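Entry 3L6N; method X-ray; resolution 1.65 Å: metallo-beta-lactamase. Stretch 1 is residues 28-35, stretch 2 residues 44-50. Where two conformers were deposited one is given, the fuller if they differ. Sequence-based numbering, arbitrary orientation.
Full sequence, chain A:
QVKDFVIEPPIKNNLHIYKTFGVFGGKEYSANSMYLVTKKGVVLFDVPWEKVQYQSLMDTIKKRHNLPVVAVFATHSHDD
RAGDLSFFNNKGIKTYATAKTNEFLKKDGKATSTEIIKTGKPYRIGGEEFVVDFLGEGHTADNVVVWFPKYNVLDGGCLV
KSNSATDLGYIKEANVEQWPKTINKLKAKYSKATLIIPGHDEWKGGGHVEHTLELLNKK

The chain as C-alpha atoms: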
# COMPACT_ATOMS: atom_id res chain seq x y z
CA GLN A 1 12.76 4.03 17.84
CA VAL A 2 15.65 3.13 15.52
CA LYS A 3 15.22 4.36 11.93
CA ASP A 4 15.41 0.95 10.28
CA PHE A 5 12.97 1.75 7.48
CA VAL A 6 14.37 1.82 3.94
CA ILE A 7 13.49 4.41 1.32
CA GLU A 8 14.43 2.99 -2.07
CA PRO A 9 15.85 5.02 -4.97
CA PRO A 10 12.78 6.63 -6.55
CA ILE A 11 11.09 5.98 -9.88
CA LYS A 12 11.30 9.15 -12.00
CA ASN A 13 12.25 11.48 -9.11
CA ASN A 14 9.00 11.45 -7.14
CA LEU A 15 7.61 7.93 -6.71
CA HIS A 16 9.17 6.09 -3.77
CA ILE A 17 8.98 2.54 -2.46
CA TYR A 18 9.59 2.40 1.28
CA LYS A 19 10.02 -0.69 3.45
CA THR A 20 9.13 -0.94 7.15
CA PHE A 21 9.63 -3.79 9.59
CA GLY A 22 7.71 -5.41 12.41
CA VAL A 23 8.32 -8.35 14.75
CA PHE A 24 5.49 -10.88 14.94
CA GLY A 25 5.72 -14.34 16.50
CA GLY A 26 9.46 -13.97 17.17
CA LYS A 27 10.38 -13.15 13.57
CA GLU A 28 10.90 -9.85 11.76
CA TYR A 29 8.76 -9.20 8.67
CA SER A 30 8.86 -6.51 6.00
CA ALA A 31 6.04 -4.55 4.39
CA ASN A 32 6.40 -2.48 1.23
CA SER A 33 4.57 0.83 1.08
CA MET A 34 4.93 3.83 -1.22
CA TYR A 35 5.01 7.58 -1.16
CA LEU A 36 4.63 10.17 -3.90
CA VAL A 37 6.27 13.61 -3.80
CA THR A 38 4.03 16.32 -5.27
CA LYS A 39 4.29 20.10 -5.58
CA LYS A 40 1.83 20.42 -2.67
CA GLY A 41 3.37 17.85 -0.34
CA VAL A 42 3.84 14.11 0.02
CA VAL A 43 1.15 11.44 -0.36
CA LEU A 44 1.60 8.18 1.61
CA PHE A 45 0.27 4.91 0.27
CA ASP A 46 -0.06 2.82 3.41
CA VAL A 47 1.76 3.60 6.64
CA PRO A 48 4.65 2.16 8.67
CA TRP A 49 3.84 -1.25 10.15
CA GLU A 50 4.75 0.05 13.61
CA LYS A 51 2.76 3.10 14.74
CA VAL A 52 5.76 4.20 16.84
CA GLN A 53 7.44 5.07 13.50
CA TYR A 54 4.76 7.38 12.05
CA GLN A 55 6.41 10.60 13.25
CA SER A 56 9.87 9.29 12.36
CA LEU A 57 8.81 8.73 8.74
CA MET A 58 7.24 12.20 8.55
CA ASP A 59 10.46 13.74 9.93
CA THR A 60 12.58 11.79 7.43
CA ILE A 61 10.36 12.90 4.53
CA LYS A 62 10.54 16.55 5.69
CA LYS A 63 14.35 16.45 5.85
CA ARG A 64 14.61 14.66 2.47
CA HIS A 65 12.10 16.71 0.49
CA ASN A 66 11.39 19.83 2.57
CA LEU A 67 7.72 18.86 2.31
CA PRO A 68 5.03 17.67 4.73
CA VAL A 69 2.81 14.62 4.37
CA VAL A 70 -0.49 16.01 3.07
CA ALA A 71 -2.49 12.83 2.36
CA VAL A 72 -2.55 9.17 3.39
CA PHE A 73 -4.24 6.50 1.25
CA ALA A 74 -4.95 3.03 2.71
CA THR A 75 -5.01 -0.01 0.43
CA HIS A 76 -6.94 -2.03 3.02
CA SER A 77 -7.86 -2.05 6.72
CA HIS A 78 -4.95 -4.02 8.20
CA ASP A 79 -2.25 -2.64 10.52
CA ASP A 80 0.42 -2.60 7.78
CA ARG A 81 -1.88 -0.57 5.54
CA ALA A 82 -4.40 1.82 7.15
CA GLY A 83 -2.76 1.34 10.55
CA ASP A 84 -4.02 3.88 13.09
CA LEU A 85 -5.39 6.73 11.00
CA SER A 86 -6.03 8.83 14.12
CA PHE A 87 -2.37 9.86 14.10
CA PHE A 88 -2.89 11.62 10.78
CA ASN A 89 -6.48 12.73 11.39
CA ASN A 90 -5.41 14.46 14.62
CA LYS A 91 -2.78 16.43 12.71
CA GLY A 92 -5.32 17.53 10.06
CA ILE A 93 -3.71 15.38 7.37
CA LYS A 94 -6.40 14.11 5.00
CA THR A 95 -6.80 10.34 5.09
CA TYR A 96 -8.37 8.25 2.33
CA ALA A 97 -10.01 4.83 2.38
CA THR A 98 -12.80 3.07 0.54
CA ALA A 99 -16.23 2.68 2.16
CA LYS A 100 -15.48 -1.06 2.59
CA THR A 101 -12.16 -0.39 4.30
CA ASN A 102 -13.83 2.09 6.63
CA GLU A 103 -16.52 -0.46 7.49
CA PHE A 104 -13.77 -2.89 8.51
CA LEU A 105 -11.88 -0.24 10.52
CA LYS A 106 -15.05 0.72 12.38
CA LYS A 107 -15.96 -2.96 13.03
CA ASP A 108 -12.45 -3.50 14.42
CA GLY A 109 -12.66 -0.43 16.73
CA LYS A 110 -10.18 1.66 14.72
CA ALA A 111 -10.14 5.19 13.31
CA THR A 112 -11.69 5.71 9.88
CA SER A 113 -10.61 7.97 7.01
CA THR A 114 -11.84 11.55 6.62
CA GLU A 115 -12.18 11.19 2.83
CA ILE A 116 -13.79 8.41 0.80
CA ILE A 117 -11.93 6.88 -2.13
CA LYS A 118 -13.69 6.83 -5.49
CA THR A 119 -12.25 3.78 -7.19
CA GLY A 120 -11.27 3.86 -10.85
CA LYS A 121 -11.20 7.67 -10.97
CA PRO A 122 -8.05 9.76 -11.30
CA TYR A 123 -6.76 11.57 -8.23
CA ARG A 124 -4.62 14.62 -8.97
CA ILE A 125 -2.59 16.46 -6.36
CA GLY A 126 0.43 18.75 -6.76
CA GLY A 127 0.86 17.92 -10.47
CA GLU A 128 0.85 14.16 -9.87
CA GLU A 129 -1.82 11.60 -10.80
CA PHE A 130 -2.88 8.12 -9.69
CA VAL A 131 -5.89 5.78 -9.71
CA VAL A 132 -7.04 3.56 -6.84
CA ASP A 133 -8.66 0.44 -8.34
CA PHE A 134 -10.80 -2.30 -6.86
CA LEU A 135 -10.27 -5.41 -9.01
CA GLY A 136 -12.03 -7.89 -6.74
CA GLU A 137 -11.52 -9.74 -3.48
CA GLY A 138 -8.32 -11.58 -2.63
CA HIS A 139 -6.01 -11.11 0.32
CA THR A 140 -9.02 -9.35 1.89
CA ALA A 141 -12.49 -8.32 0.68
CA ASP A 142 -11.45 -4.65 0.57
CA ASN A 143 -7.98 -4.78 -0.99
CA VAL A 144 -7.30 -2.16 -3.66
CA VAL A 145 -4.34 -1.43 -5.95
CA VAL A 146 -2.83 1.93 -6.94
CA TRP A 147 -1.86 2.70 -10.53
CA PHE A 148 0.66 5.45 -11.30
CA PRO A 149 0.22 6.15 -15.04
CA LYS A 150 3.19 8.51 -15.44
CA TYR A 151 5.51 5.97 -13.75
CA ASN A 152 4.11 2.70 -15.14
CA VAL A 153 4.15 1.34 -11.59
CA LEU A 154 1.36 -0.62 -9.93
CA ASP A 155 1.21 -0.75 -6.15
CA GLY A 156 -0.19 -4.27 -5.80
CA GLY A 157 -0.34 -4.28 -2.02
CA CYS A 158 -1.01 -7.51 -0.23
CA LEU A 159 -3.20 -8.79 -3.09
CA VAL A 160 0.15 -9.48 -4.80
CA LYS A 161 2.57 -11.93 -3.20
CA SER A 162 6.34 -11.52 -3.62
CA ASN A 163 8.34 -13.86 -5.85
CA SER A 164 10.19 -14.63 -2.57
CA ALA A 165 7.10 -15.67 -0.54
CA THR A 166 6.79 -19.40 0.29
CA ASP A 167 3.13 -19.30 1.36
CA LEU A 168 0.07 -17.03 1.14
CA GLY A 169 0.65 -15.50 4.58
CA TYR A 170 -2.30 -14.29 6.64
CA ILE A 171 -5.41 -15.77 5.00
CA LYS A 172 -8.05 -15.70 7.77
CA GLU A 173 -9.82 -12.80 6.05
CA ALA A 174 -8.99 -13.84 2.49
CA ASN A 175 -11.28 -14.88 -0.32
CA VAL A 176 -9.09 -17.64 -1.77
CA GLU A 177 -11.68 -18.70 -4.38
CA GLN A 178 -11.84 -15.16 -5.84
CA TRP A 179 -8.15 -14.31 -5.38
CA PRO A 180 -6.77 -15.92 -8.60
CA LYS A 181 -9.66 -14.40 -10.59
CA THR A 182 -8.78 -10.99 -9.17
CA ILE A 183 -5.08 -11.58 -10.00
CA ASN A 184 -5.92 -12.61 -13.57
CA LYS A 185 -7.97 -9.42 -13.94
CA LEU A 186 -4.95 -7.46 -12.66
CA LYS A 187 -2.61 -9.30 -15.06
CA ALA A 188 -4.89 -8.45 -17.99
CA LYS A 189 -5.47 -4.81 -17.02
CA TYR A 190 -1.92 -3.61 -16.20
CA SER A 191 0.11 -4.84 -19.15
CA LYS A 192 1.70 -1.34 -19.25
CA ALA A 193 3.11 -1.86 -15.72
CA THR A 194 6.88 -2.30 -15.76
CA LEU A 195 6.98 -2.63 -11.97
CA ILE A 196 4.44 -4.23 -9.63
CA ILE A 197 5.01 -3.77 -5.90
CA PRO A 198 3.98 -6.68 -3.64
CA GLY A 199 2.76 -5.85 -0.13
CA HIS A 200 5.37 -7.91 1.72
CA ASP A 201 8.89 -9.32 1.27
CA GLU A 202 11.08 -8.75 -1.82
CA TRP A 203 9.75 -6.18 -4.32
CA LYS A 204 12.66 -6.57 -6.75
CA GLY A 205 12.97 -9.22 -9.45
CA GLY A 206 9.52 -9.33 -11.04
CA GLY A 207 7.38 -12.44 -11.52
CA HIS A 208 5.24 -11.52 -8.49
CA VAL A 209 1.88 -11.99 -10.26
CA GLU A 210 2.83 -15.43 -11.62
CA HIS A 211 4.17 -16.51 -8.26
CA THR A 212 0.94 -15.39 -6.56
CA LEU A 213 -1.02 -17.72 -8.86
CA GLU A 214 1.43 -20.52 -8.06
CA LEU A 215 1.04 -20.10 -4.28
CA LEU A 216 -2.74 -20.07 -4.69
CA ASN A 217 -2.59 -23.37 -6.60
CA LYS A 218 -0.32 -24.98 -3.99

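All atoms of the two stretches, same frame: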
# COMPACT_ATOMS: atom_id res chain seq x y z
N GLU A 28 11.09 -11.16 12.38
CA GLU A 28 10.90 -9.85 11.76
C GLU A 28 10.38 -10.00 10.32
O GLU A 28 10.89 -10.81 9.55
CB GLU A 28 12.18 -9.03 11.78
CG GLU A 28 11.97 -7.57 11.42
CD GLU A 28 13.16 -6.73 11.74
OE1 GLU A 28 14.16 -6.82 11.01
OE2 GLU A 28 13.10 -5.97 12.73
N TYR A 29 9.37 -9.20 9.99
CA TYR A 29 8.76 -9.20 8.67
C TYR A 29 8.85 -7.81 8.06
O TYR A 29 8.98 -6.82 8.78
CB TYR A 29 7.30 -9.63 8.77
CG TYR A 29 7.12 -11.07 9.22
CD1 TYR A 29 7.18 -12.12 8.30
CD2 TYR A 29 6.93 -11.37 10.57
CE1 TYR A 29 7.04 -13.44 8.71
CE2 TYR A 29 6.78 -12.69 10.99
CZ TYR A 29 6.83 -13.72 10.05
OH TYR A 29 6.69 -15.02 10.46
N SER A 30 8.78 -7.75 6.73
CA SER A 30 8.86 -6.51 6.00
C SER A 30 7.52 -6.24 5.33
O SER A 30 6.78 -7.17 4.97
CB SER A 30 9.96 -6.61 4.94
OG SER A 30 10.37 -5.34 4.50
N ALA A 31 7.19 -4.96 5.19
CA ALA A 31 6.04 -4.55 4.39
C ALA A 31 6.51 -3.45 3.47
O ALA A 31 7.24 -2.55 3.89
CB ALA A 31 4.91 -4.02 5.29
N ASN A 32 6.08 -3.52 2.21
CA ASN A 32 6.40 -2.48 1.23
C ASN A 32 5.24 -1.52 1.08
O ASN A 32 4.11 -1.93 0.83
CB ASN A 32 6.71 -3.12 -0.11
CG ASN A 32 7.77 -4.17 -0.01
OD1 ASN A 32 8.86 -3.92 0.52
ND2 ASN A 32 7.47 -5.37 -0.49
N SER A 33 5.54 -0.24 1.27
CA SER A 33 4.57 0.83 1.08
C SER A 33 5.15 1.80 0.06
O SER A 33 6.25 1.57 -0.46
CB SER A 33 4.27 1.52 2.42
OG SER A 33 3.57 0.62 3.28
N MET A 34 4.42 2.86 -0.26
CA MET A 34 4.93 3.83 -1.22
C MET A 34 4.65 5.24 -0.74
O MET A 34 3.76 5.47 0.08
CB MET A 34 4.29 3.62 -2.60
CG MET A 34 4.53 2.24 -3.14
SD MET A 34 4.14 2.06 -4.89
CE MET A 34 5.61 2.78 -5.66
N TYR A 35 5.42 6.19 -1.25
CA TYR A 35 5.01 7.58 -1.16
C TYR A 35 5.30 8.35 -2.43
O TYR A 35 6.19 8.00 -3.18
CB TYR A 35 5.56 8.27 0.10
CG TYR A 35 7.04 8.63 0.15
CD1 TYR A 35 7.55 9.71 -0.58
CD2 TYR A 35 7.91 7.94 1.00
CE1 TYR A 35 8.92 10.08 -0.48
CE2 TYR A 35 9.25 8.28 1.09
CZ TYR A 35 9.76 9.35 0.36
OH TYR A 35 11.08 9.69 0.48
N LEU A 44 1.25 9.55 1.20
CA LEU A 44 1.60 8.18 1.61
C LEU A 44 0.59 7.20 1.08
O LEU A 44 -0.62 7.47 1.11
CB LEU A 44 1.61 8.02 3.14
CG LEU A 44 2.56 8.89 3.95
CD1 LEU A 44 2.49 8.43 5.40
CD2 LEU A 44 4.00 8.79 3.43
N PHE A 45 1.09 6.06 0.60
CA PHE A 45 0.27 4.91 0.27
C PHE A 45 0.62 3.80 1.23
O PHE A 45 1.63 3.11 1.07
CB PHE A 45 0.47 4.50 -1.20
CG PHE A 45 0.04 5.57 -2.15
CD1 PHE A 45 0.95 6.51 -2.61
CD2 PHE A 45 -1.30 5.67 -2.54
CE1 PHE A 45 0.54 7.53 -3.46
CE2 PHE A 45 -1.71 6.68 -3.40
CZ PHE A 45 -0.77 7.61 -3.87
N ASP A 46 -0.26 3.66 2.23
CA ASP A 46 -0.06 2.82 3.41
C ASP A 46 1.01 3.40 4.32
O ASP A 46 1.81 4.23 3.91
CB ASP A 46 0.18 1.36 3.03
CG ASP A 46 -0.97 0.80 2.25
OD1 ASP A 46 -2.11 1.03 2.70
OD2 ASP A 46 -0.75 0.16 1.20
N VAL A 47 0.98 2.96 5.57
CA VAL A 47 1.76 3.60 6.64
C VAL A 47 2.74 2.61 7.27
O VAL A 47 2.60 1.40 7.06
CB VAL A 47 0.82 4.17 7.74
CG1 VAL A 47 -0.14 5.21 7.15
CG2 VAL A 47 0.03 3.06 8.43
N PRO A 48 3.75 3.11 8.01
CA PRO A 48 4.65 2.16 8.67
C PRO A 48 3.92 1.11 9.48
O PRO A 48 2.89 1.39 10.11
CB PRO A 48 5.49 3.06 9.58
CG PRO A 48 5.58 4.35 8.82
CD PRO A 48 4.19 4.51 8.21
N TRP A 49 4.45 -0.12 9.44
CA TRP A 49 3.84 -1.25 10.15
C TRP A 49 3.73 -0.97 11.65
O TRP A 49 2.72 -1.32 12.27
CB TRP A 49 4.65 -2.53 9.90
CG TRP A 49 3.81 -3.79 9.92
CD1 TRP A 49 2.58 -3.98 10.52
CD2 TRP A 49 4.14 -5.04 9.30
NE1 TRP A 49 2.14 -5.27 10.31
CE2 TRP A 49 3.08 -5.94 9.56
CE3 TRP A 49 5.24 -5.49 8.55
CZ2 TRP A 49 3.07 -7.26 9.08
CZ3 TRP A 49 5.23 -6.82 8.07
CH2 TRP A 49 4.16 -7.68 8.35
N GLU A 50 4.75 -0.33 12.20
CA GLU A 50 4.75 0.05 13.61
C GLU A 50 4.35 1.51 13.77
O GLU A 50 5.03 2.40 13.26
CB GLU A 50 6.14 -0.19 14.24
CG GLU A 50 6.63 -1.63 14.23
CD GLU A 50 5.81 -2.59 15.10
OE1 GLU A 50 6.23 -3.76 15.19
OE2 GLU A 50 4.77 -2.19 15.67

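Two kinds of contact join these stretches: a short antiparallel pairing of backbones at one end, and at the other a single large ring that reaches stretch 1 where the two stretches no longer pair. Stretch 1 is strand throughout, whereas stretch 2 is strand only at L44 and F45 and then turns away as loop.

The pairing is fixed by M34 and F45, which exchange two hydrogen bonds. M34 N donates to F45 O at 3.1 Å, almost perfectly straight, and F45 N donates to M34 O at 2.8 Å. Both bonds are made by backbone, so they set the register without asking anything of side-chain identity. What the side chains decide is the packing on the two faces of the sheet. M34 and F45 share one face, where M34 CB lies 4.2 Å from F45 CB; from there the end of the methionine leads away from the other stretch. The F45 ring keeps its edge to stretch 1, with Y35 CA 4.4 Å from F45 CD1, so a flat side chain fits closely beside the neighbouring backbone.

On the other face Y35 and L44 make up the non-hydrogen-bonded pair, their CA atoms 4.4 Å apart. Here the leucine does the reaching: with chi1 m and chi2 t, its end comes nearer to stretch 1, and L44 CD2 settles 3.7 Å from Y35 CB. The tyrosine, with chi1 p, sends its end away, and its hydroxyl is hydrogen-bonded elsewhere in the structure. A branched aliphatic thus fills the space beside the root of an aromatic, and both residues are buried.

Beyond F45 the lines diverge, and a small residue, S33, occupies the place where they part. S33 points toward stretch 2, with its CB 3.4 Å from F45 O and its OG 3.5 Å from D46 CB. These are packing contacts: a compact side chain fits snugly into the corner as the chain leaves the strand. D46, at positive phi, marks that departure; its CB points sideways, and both carboxylate oxygens find hydrogen bonds elsewhere. V47 and P48 then direct their side chains away from stretch 1.

The loop returns through W49, the residue with the largest covered area in the contact, 89 Å². By now the backbones stand well apart, A31 and W49 having CA atoms 7.0 Å from each other, and the ring spans that gap. A31 offers just a methyl: A31 CB is 3.6 Å from W49 CE3. Next along the ring, W49 CZ3 meets Y29 CB at 3.6 Å and S30 O at 3.5 Å. Y29 starts toward the tryptophan, but its own ring leads away, leaving its CB as the bump against the indole. S30 and N32 point away, in keeping with strand alternation, so Y29, A31 and S33 line the side facing stretch 2.

The rule is economical: match backbones where they run close, put a small side chain where they part, and span the wider gap with one broad ring.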